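Local coordinates for protein staphylococcus aureus CymR (Staphylococcus aureus, PDB 3T8R) that probably binds DNA as a dimeric, Rrf2-type transcriptional regulator that senses oxidation through a thiol and tunes stress resistance and the oxidative response, at residues A[74-80]-A[118-124]. Sequence-based numbering, arbitrary orientation.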
loop_
_atom_site.group_PDB
_atom_site.type_symbol
_atom_site.label_atom_id
_atom_site.label_comp_id
_atom_site.label_asym_id
_atom_site.label_seq_id
_atom_site.Cartn_x
_atom_site.Cartn_y
_atom_site.Cartn_z
ATOM N N ALA A 74 8.562 -5.640 -24.249
ATOM C CA ALA A 74 7.746 -5.071 -23.184
ATOM C C ALA A 74 6.624 -5.998 -22.730
ATOM O O ALA A 74 6.235 -5.986 -21.552
ATOM C CB ALA A 74 7.175 -3.721 -23.610
ATOM N N GLU A 75 6.094 -6.785 -23.659
ATOM C CA GLU A 75 4.970 -7.656 -23.361
ATOM C C GLU A 75 5.355 -8.805 -22.433
ATOM O O GLU A 75 4.486 -9.474 -21.869
ATOM C CB GLU A 75 4.310 -8.181 -24.645
ATOM C CG GLU A 75 5.104 -9.229 -25.410
ATOM C CD GLU A 75 4.345 -9.754 -26.625
ATOM O OE1 GLU A 75 3.105 -9.857 -26.547
ATOM O OE2 GLU A 75 4.978 -10.059 -27.659
ATOM N N GLU A 76 6.653 -9.004 -22.241
ATOM C CA GLU A 76 7.156 -10.070 -21.375
ATOM C C GLU A 76 7.512 -9.587 -19.974
ATOM O O GLU A 76 7.950 -10.380 -19.139
ATOM C CB GLU A 76 8.394 -10.729 -22.007
ATOM C CG GLU A 76 8.102 -11.536 -23.265
ATOM C CD GLU A 76 9.287 -12.380 -23.727
ATOM O OE1 GLU A 76 10.405 -12.168 -23.230
ATOM O OE2 GLU A 76 9.095 -13.258 -24.589
ATOM N N ILE A 77 7.339 -8.291 -19.710
ATOM C CA ILE A 77 7.792 -7.713 -18.451
ATOM C C ILE A 77 6.611 -7.108 -17.712
ATOM O O ILE A 77 5.842 -6.362 -18.308
ATOM C CB ILE A 77 8.795 -6.566 -18.670
ATOM C CG1 ILE A 77 9.976 -7.029 -19.528
ATOM C CG2 ILE A 77 9.282 -6.006 -17.325
ATOM C CD1 ILE A 77 10.949 -5.923 -19.864
ATOM N N SER A 78 6.471 -7.432 -16.430
ATOM C CA SER A 78 5.396 -6.844 -15.624
ATOM C C SER A 78 5.909 -5.721 -14.726
ATOM O O SER A 78 7.097 -5.642 -14.406
ATOM C CB SER A 78 4.693 -7.905 -14.766
ATOM O OG SER A 78 5.502 -8.270 -13.660
ATOM N N ALA A 79 5.002 -4.831 -14.335
ATOM C CA ALA A 79 5.362 -3.757 -13.422
ATOM C C ALA A 79 5.902 -4.370 -12.140
ATOM O O ALA A 79 6.845 -3.858 -11.526
ATOM C CB ALA A 79 4.162 -2.909 -13.148
ATOM N N GLY A 80 5.306 -5.493 -11.749
ATOM C CA GLY A 80 5.730 -6.188 -10.553
ATOM C C GLY A 80 7.171 -6.651 -10.653
ATOM O O GLY A 80 7.934 -6.511 -9.692
ATOM N N LEU A 118 -0.017 -5.324 -9.799
ATOM C CA LEU A 118 1.329 -5.136 -10.336
ATOM C C LEU A 118 1.757 -6.271 -11.248
ATOM O O LEU A 118 2.377 -6.036 -12.287
ATOM C CB LEU A 118 2.323 -4.985 -9.188
ATOM C CG LEU A 118 2.381 -3.586 -8.598
ATOM C CD1 LEU A 118 3.319 -3.552 -7.408
ATOM C CD2 LEU A 118 2.851 -2.622 -9.673
ATOM N N ASP A 119 1.428 -7.500 -10.865
ATOM C CA ASP A 119 1.857 -8.674 -11.637
ATOM C C ASP A 119 1.100 -8.844 -12.936
ATOM O O ASP A 119 1.618 -9.423 -13.891
ATOM C CB ASP A 119 1.720 -9.957 -10.818
ATOM C CG ASP A 119 2.765 -10.073 -9.752
ATOM O OD1 ASP A 119 3.680 -9.231 -9.734
ATOM O OD2 ASP A 119 2.678 -11.014 -8.935
ATOM N N ASN A 120 -0.128 -8.352 -12.977
ATOM C CA ASN A 120 -0.957 -8.515 -14.158
ATOM C C ASN A 120 -0.970 -7.267 -15.027
ATOM O O ASN A 120 -1.821 -7.114 -15.911
ATOM C CB ASN A 120 -2.375 -8.923 -13.759
ATOM C CG ASN A 120 -2.409 -10.247 -13.008
ATOM O OD1 ASN A 120 -2.964 -10.335 -11.912
ATOM N ND2 ASN A 120 -1.817 -11.279 -13.595
ATOM N N THR A 121 -0.021 -6.372 -14.770
ATOM C CA THR A 121 0.147 -5.184 -15.595
ATOM C C THR A 121 1.462 -5.316 -16.351
ATOM O O THR A 121 2.525 -5.312 -15.735
ATOM C CB THR A 121 0.180 -3.902 -14.750
ATOM O OG1 THR A 121 -1.072 -3.747 -14.071
ATOM C CG2 THR A 121 0.418 -2.679 -15.631
ATOM N N THR A 122 1.412 -5.463 -17.674
ATOM C CA THR A 122 2.665 -5.548 -18.424
ATOM C C THR A 122 3.202 -4.166 -18.757
ATOM O O THR A 122 2.476 -3.175 -18.763
ATOM C CB THR A 122 2.550 -6.369 -19.740
ATOM O OG1 THR A 122 1.768 -5.650 -20.700
ATOM C CG2 THR A 122 1.937 -7.744 -19.484
ATOM N N LEU A 123 4.491 -4.109 -19.056
ATOM C CA LEU A 123 5.102 -2.878 -19.507
ATOM C C LEU A 123 4.528 -2.433 -20.843
ATOM O O LEU A 123 4.433 -1.241 -21.108
ATOM C CB LEU A 123 6.617 -3.075 -19.634
ATOM C CG LEU A 123 7.459 -1.848 -19.974
ATOM C CD1 LEU A 123 7.304 -0.752 -18.924
ATOM C CD2 LEU A 123 8.929 -2.260 -20.085
ATOM N N LYS A 124 4.193 -3.386 -21.713
ATOM C CA LYS A 124 3.599 -3.036 -22.997
ATOM C C LYS A 124 2.291 -2.298 -22.749
ATOM O O LYS A 124 2.000 -1.282 -23.379
ATOM C CB LYS A 124 3.345 -4.293 -23.840
ATOM C CG LYS A 124 2.692 -4.027 -25.204
ATOM C CD LYS A 124 3.665 -3.456 -26.222
ATOM C CE LYS A 124 3.839 -1.951 -26.065
ATOM N NZ LYS A 124 4.654 -1.341 -27.160
HETATM O O HOH W 1 4.635 -10.627 -13.057
#
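Two connecting segments, one leading from strand 67-70 into helix 79-87, the other joining helices 101-119 and 123-127, can pair like a minimal antiparallel sheet, as residues 74-80 and 118-124 illustrate with a single bridge. Around S78 and T122 (CA-CA 4.1 Å), L123 N donates to I77 O (2.7 Å). A79 N donates to T121 O (2.9 Å), and CA-H...O contacts of 3.3 Å run from T122 CA to I77 O and from S78 CA to T121 O. Beyond the bridge, hydrogen bonding passes to the helix ends and the 3-10 turn: G80 N reaches L118 O at 3.0 Å, while K124 N bonds weakly to A74 O (3.3 Å). Both bridge residues are N-caps: T122 OG1 caps Y125 N, and S78 caps helix 79-87. A water 2.6 Å from S78 OG donates weakly to D119 O. At G80, a CB would collide with D119 OD1, which is salt-bridged to R84. A79 CB lies 3.7 Å from L118 CD2, and I77 CD1 4.2 Å from L123 CD2. A74, I77 and L123 rest on helix 8-21, whereas A79, L118 and T121 pack against the second subunit, so the paired segments lie between helix 8-21 and the dimer interface.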